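Local coordinates for protein HepC.19480.a.B1 (Helicobacter pylori, PDB 6MTZ) that is of unknown function but probably acts as a metal-dependent phosphoesterase of the DHH family, at residues D71-L76 against H104-E109; Y81-I86 against F114-L119. All blocks are in the same frame, centred on the assembly; numbering follows the deposited sequence.

Contact 1: D71-L76 against H104-E109. With EDO (1,2-ethanediol), chain E.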
loop_
_atom_site.group_PDB
_atom_site.type_symbol
_atom_site.label_atom_id
_atom_site.label_comp_id
_atom_site.label_asym_id
_atom_site.label_seq_id
_atom_site.Cartn_x
_atom_site.Cartn_y
_atom_site.Cartn_z
ATOM N N ASP A 71 2.543 -2.356 14.284
ATOM C CA ASP A 71 1.771 -1.118 14.248
ATOM C C ASP A 71 0.292 -1.362 13.975
ATOM O O ASP A 71 -0.412 -0.479 13.463
ATOM C CB ASP A 71 2.343 -0.139 13.214
ATOM C CG ASP A 71 1.930 1.293 13.479
ATOM O OD1 ASP A 71 1.687 1.636 14.670
ATOM O OD2 ASP A 71 1.833 2.065 12.494
ATOM N N LEU A 72 -0.187 -2.553 14.284
ATOM C CA LEU A 72 -1.591 -2.895 14.129
ATOM C C LEU A 72 -2.038 -3.604 15.393
ATOM O O LEU A 72 -1.265 -4.363 15.989
ATOM C CB LEU A 72 -1.804 -3.798 12.918
ATOM C CG LEU A 72 -1.451 -3.226 11.543
ATOM C CD1 LEU A 72 -1.136 -4.362 10.592
ATOM C CD2 LEU A 72 -2.592 -2.380 10.982
ATOM N N ASN A 73 -3.265 -3.357 15.821
ATOM C CA ASN A 73 -3.816 -4.171 16.890
ATOM C C ASN A 73 -4.862 -5.097 16.301
ATOM O O ASN A 73 -5.576 -4.727 15.365
ATOM C CB ASN A 73 -4.385 -3.334 18.040
ATOM C CG ASN A 73 -5.577 -2.527 17.657
ATOM O OD1 ASN A 73 -5.568 -1.819 16.653
ATOM N ND2 ASN A 73 -6.621 -2.597 18.483
ATOM N N LEU A 74 -4.895 -6.323 16.804
ATOM C CA LEU A 74 -5.849 -7.326 16.368
ATOM C C LEU A 74 -6.944 -7.440 17.414
ATOM O O LEU A 74 -6.697 -7.260 18.613
ATOM C CB LEU A 74 -5.162 -8.683 16.160
ATOM C CG LEU A 74 -3.883 -8.711 15.302
ATOM C CD1 LEU A 74 -3.251 -10.105 15.297
ATOM C CD2 LEU A 74 -4.177 -8.265 13.883
ATOM N N ASN A 75 -8.164 -7.715 16.960
ATOM C CA ASN A 75 -9.173 -8.091 17.933
ATOM C C ASN A 75 -8.960 -9.543 18.337
ATOM O O ASN A 75 -8.181 -10.276 17.718
ATOM C CB ASN A 75 -10.583 -7.881 17.384
ATOM C CG ASN A 75 -10.699 -8.253 15.928
ATOM O OD1 ASN A 75 -10.574 -9.422 15.558
ATOM N ND2 ASN A 75 -10.952 -7.256 15.087
ATOM N N LEU A 76 -9.655 -9.952 19.401
ATOM C CA LEU A 76 -9.450 -11.289 19.953
ATOM C C LEU A 76 -9.671 -12.358 18.896
ATOM O O LEU A 76 -8.949 -13.361 18.850
ATOM C CB LEU A 76 -10.385 -11.524 21.139
ATOM C CG LEU A 76 -10.011 -10.913 22.491
ATOM C CD1 LEU A 76 -11.105 -11.190 23.513
ATOM C CD2 LEU A 76 -8.669 -11.456 22.982
ATOM N N HIS A 104 -0.472 0.440 20.643
ATOM C CA HIS A 104 -1.818 0.999 20.765
ATOM C C HIS A 104 -2.522 0.407 21.985
ATOM O O HIS A 104 -2.760 -0.804 22.040
ATOM C CB HIS A 104 -2.640 0.724 19.499
ATOM C CG HIS A 104 -2.233 1.537 18.306
ATOM N ND1 HIS A 104 -1.245 1.138 17.431
ATOM C CD2 HIS A 104 -2.705 2.713 17.827
ATOM C CE1 HIS A 104 -1.113 2.041 16.474
ATOM N NE2 HIS A 104 -1.988 3.006 16.689
ATOM N N ILE A 105 -2.896 1.269 22.935
ATOM C CA ILE A 105 -3.512 0.814 24.178
ATOM C C ILE A 105 -4.837 0.090 23.940
ATOM O O ILE A 105 -5.291 -0.656 24.813
ATOM C CB ILE A 105 -3.701 2.005 25.148
ATOM C CG1 ILE A 105 -3.962 1.515 26.569
ATOM C CG2 ILE A 105 -4.866 2.876 24.712
ATOM C CD1 ILE A 105 -2.880 0.602 27.114
ATOM N N SER A 106 -5.461 0.268 22.770
ATOM C CA SER A 106 -6.698 -0.453 22.475
ATOM C C SER A 106 -6.516 -1.968 22.514
ATOM O O SER A 106 -7.499 -2.696 22.700
ATOM C CB SER A 106 -7.243 -0.040 21.112
ATOM O OG SER A 106 -6.264 -0.224 20.092
ATOM N N GLY A 107 -5.288 -2.461 22.366
ATOM C CA GLY A 107 -5.071 -3.892 22.319
ATOM C C GLY A 107 -4.651 -4.530 23.625
ATOM O O GLY A 107 -4.204 -5.679 23.624
ATOM N N LYS A 108 -4.797 -3.807 24.742
ATOM C CA LYS A 108 -4.312 -4.296 26.034
ATOM C C LYS A 108 -4.839 -5.690 26.348
ATOM O O LYS A 108 -4.064 -6.603 26.647
ATOM C CB LYS A 108 -4.703 -3.326 27.152
ATOM N N GLU A 109 -6.161 -5.874 26.287
ATOM C CA GLU A 109 -6.734 -7.173 26.635
ATOM C C GLU A 109 -6.173 -8.279 25.752
ATOM O O GLU A 109 -5.825 -9.358 26.244
ATOM C CB GLU A 109 -8.260 -7.135 26.522
ATOM C CG GLU A 109 -8.959 -6.196 27.487
ATOM C CD GLU A 109 -9.954 -5.294 26.780
ATOM O OE1 GLU A 109 -9.947 -4.073 27.041
ATOM O OE2 GLU A 109 -10.735 -5.804 25.949
HETATM C C1 EDO E . -4.046 4.161 21.308
HETATM O O1 EDO E . -3.186 5.226 20.889
HETATM C C2 EDO E . -5.066 3.892 20.210
HETATM O O2 EDO E . -5.547 2.557 20.372
#
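Asp71 and His104 meet at what is, by sequence, the likely metal site of a DHH-family phosphoesterase: Asp71 follows strand 64-70, and His104 is the last residue of the Asp102-His103-His104 motif after the neighbouring parallel strand 95-102. Carboxylate oxygen Asp71 OD1 lies 3.4 Å from His104 CE1, near the ring plane and at its edge, a polarised C-H against an oxygen. The carboxylate and imidazole planes are turned 33° apart. With chi1 at -159° the carboxylate of Asp71 folds back beside its own carbonyl carbon and returns to the ring, although CB sets out the other way. His104 ND1 spends its bonding on Asp102 OD1, which fixes the ring's rotation and leaves the CE1 edge turned to Asp71.

Further along, Asn73 reaches across to Ser106. Asn73 ND2 comes within 2.9 Å of Ser106 OG, but the angle is too poor for a hydrogen bond, so this is close polar packing. Ser106 OG instead bonds O2 of a 1,2-ethanediol molecule at 2.9 Å, and Ser106 N adds a weak bond to the same diol O2 at 3.3 Å. The diol's C2 sits 3.6 Å from His104 CD2, at the ring edge and in its plane. Next to Ser106, Gly107 presents no side chain, and the two backbones can draw together, with 5.6 Å between the CA atoms of Asn73 and Gly107.

Asp71 also has Asp18 and Asp20 close by. Such a gathering of acidic groups beside His16 and His103 is consistent with a pocket made for cations, as in DHH relatives that bind manganese, while the ethanediol, probably from the crystallisation liquor, marks a neighbouring spot that accepts a small polar molecule.

Contact 2: Y81-I86 against F114-L119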
loop_
_atom_site.group_PDB
_atom_site.type_symbol
_atom_site.label_atom_id
_atom_site.label_comp_id
_atom_site.label_asym_id
_atom_site.label_seq_id
_atom_site.Cartn_x
_atom_site.Cartn_y
_atom_site.Cartn_z
ATOM N N TYR A 81 -7.613 -16.580 15.450
ATOM C CA TYR A 81 -7.534 -17.203 14.132
ATOM C C TYR A 81 -6.087 -17.423 13.723
ATOM O O TYR A 81 -5.730 -18.492 13.214
ATOM C CB TYR A 81 -8.259 -16.339 13.101
ATOM C CG TYR A 81 -8.108 -16.799 11.661
ATOM C CD1 TYR A 81 -8.906 -17.817 11.144
ATOM C CD2 TYR A 81 -7.185 -16.201 10.815
ATOM C CE1 TYR A 81 -8.777 -18.232 9.827
ATOM C CE2 TYR A 81 -7.049 -16.609 9.495
ATOM C CZ TYR A 81 -7.847 -17.625 9.008
ATOM O OH TYR A 81 -7.711 -18.029 7.696
ATOM N N LEU A 82 -5.243 -16.420 13.947
ATOM C CA LEU A 82 -3.827 -16.535 13.621
ATOM C C LEU A 82 -3.181 -17.686 14.381
ATOM O O LEU A 82 -2.544 -18.565 13.789
ATOM C CB LEU A 82 -3.139 -15.222 13.948
ATOM C CG LEU A 82 -1.774 -14.902 13.368
ATOM C CD1 LEU A 82 -1.677 -15.350 11.926
ATOM C CD2 LEU A 82 -1.605 -13.403 13.474
ATOM N N GLN A 83 -3.352 -17.702 15.701
ATOM C CA GLN A 83 -2.766 -18.765 16.502
ATOM C C GLN A 83 -3.283 -20.135 16.073
ATOM O O GLN A 83 -2.499 -21.072 15.873
ATOM C CB GLN A 83 -3.049 -18.514 17.977
ATOM C CG GLN A 83 -2.252 -19.417 18.883
ATOM C CD GLN A 83 -2.284 -18.953 20.313
ATOM O OE1 GLN A 83 -1.344 -18.312 20.790
ATOM N NE2 GLN A 83 -3.372 -19.265 21.012
ATOM N N ASP A 84 -4.601 -20.270 15.907
ATOM C CA ASP A 84 -5.158 -21.578 15.577
ATOM C C ASP A 84 -4.747 -22.024 14.180
ATOM O O ASP A 84 -4.465 -23.208 13.962
ATOM C CB ASP A 84 -6.683 -21.560 15.693
ATOM C CG ASP A 84 -7.166 -21.137 17.066
ATOM O OD1 ASP A 84 -8.219 -20.468 17.141
ATOM O OD2 ASP A 84 -6.488 -21.453 18.067
ATOM N N LYS A 85 -4.697 -21.096 13.223
ATOM C CA LYS A 85 -4.512 -21.494 11.830
ATOM C C LYS A 85 -3.137 -22.117 11.599
ATOM O O LYS A 85 -3.014 -23.075 10.826
ATOM C CB LYS A 85 -4.733 -20.298 10.896
ATOM N N ILE A 86 -2.096 -21.615 12.275
ATOM C CA ILE A 86 -0.742 -22.126 12.045
ATOM C C ILE A 86 -0.465 -23.442 12.750
ATOM O O ILE A 86 0.671 -23.932 12.688
ATOM C CB ILE A 86 0.378 -21.164 12.492
ATOM C CG1 ILE A 86 0.324 -20.933 13.999
ATOM C CG2 ILE A 86 0.289 -19.846 11.765
ATOM C CD1 ILE A 86 1.433 -20.022 14.491
ATOM N N PHE A 114 -1.966 -13.506 24.552
ATOM C CA PHE A 114 -1.115 -14.180 23.580
ATOM C C PHE A 114 0.337 -13.813 23.841
ATOM O O PHE A 114 0.694 -12.626 23.852
ATOM C CB PHE A 114 -1.535 -13.831 22.149
ATOM C CG PHE A 114 -2.931 -14.291 21.809
ATOM C CD1 PHE A 114 -3.145 -15.540 21.245
ATOM C CD2 PHE A 114 -4.027 -13.490 22.084
ATOM C CE1 PHE A 114 -4.429 -15.975 20.947
ATOM C CE2 PHE A 114 -5.314 -13.917 21.785
ATOM C CZ PHE A 114 -5.515 -15.160 21.219
ATOM N N HIS A 115 1.167 -14.842 24.053
ATOM C CA HIS A 115 2.570 -14.622 24.381
ATOM C C HIS A 115 3.314 -13.934 23.241
ATOM O O HIS A 115 4.275 -13.199 23.496
ATOM C CB HIS A 115 3.231 -15.951 24.745
ATOM C CG HIS A 115 2.690 -16.565 25.999
ATOM N ND1 HIS A 115 2.582 -15.866 27.183
ATOM C CD2 HIS A 115 2.229 -17.814 26.257
ATOM C CE1 HIS A 115 2.073 -16.654 28.113
ATOM N NE2 HIS A 115 1.851 -17.841 27.577
ATOM N N TRP A 116 2.873 -14.143 21.990
ATOM C CA TRP A 116 3.485 -13.555 20.805
ATOM C C TRP A 116 3.013 -12.135 20.540
ATOM O O TRP A 116 3.507 -11.509 19.596
ATOM C CB TRP A 116 3.193 -14.406 19.555
ATOM C CG TRP A 116 1.730 -14.778 19.387
ATOM C CD1 TRP A 116 1.124 -15.926 19.816
ATOM C CD2 TRP A 116 0.706 -14.002 18.748
ATOM N NE1 TRP A 116 -0.210 -15.911 19.489
ATOM C CE2 TRP A 116 -0.494 -14.745 18.828
ATOM C CE3 TRP A 116 0.684 -12.754 18.113
ATOM C CZ2 TRP A 116 -1.699 -14.278 18.308
ATOM C CZ3 TRP A 116 -0.517 -12.291 17.595
ATOM C CH2 TRP A 116 -1.685 -13.051 17.690
ATOM N N TYR A 117 2.070 -11.617 21.326
ATOM C CA TYR A 117 1.494 -10.294 21.095
ATOM C C TYR A 117 2.118 -9.331 22.102
ATOM O O TYR A 117 1.848 -9.418 23.305
ATOM C CB TYR A 117 -0.026 -10.363 21.224
ATOM C CG TYR A 117 -0.830 -9.166 20.745
ATOM C CD1 TYR A 117 -0.596 -7.890 21.246
ATOM C CD2 TYR A 117 -1.873 -9.332 19.839
ATOM C CE1 TYR A 117 -1.355 -6.808 20.840
ATOM C CE2 TYR A 117 -2.633 -8.246 19.412
ATOM C CZ TYR A 117 -2.370 -6.991 19.920
ATOM O OH TYR A 117 -3.120 -5.909 19.524
ATOM N N PHE A 118 2.970 -8.430 21.613
ATOM C CA PHE A 118 3.764 -7.546 22.459
ATOM C C PHE A 118 3.299 -6.102 22.319
ATOM O O PHE A 118 3.314 -5.542 21.216
ATOM C CB PHE A 118 5.260 -7.643 22.123
ATOM C CG PHE A 118 6.105 -6.672 22.899
ATOM C CD1 PHE A 118 6.460 -6.938 24.211
ATOM C CD2 PHE A 118 6.511 -5.481 22.333
ATOM C CE1 PHE A 118 7.216 -6.041 24.932
ATOM C CE2 PHE A 118 7.261 -4.582 23.050
ATOM C CZ PHE A 118 7.613 -4.860 24.349
ATOM N N LEU A 119 2.952 -5.486 23.446
ATOM C CA LEU A 119 2.462 -4.111 23.492
ATOM C C LEU A 119 3.381 -3.262 24.371
ATOM O O LEU A 119 3.605 -3.591 25.537
ATOM C CB LEU A 119 1.020 -4.082 24.019
ATOM C CG LEU A 119 0.397 -2.715 24.293
ATOM C CD1 LEU A 119 0.517 -1.845 23.067
ATOM C CD2 LEU A 119 -1.069 -2.865 24.688
#
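Gln83 OE1 takes the indole N-H of Trp116 in the one hydrogen bond of this contact, Trp116 NE1 to Gln83 OE1 at 3.0 Å. The N-H...O angle is 148°, a moderate bend. The oxygen lies close to the indole plane, as the N-H requires, but seen from the glutamine the donor stands above the amide plane, 41° out of it. Gln83 OE1 also rests against the edge of the Phe114 ring, 3.3 Å from Phe114 CD1, while Gln83 NE2 lies 3.5 Å from Phe114 CE1, so the amide runs beside this edge with its plane tilted from the ring. Gln83 can reach both rings because its side chain stands out from helix 76-85 almost fully extended (chi1 -169°, chi2 166°).

Phe114 and Trp116 belong to a type I turn, Phe114 to Tyr117, leading into strand 117-119. CB of Phe114 packs 3.5 Å above one face of the Trp116 indole, offset toward the rim, with CB of Tyr117 over the same face. Leu82, the residue just before Gln83 on the helix, touches Trp116 with its CD2, 4.2 Å from Trp116 CH2, and both side chains continue inward onto Leu74 and Ile98.

Tryptophan thus suits the boundary: its benzo end joins the apolar layer, while its single N-H is satisfied by a glutamine long enough to come out from the helix.

Both contacts join the chain that follows strand 64-70 to the chain that follows strand 95-102, contact 1 through loops close to those strand ends and contact 2 through helix 76-85 and the turn before strand 117-119. Each is partly buried, and their centres lie 12 Å apart. Contact 1 is polar, made of a carboxylate beside an imidazole, and an amide packed on a serine that holds a diol, at the probable active site; contact 2 is structural, an aromatic and aliphatic patch with a single side-chain hydrogen bond. Tyr117 bridges them: Tyr117 OH probably bonds Leu74 N at 3.3 Å and packs on Asn73. Leu119 likewise leans on the backbone of His104 and Lys108.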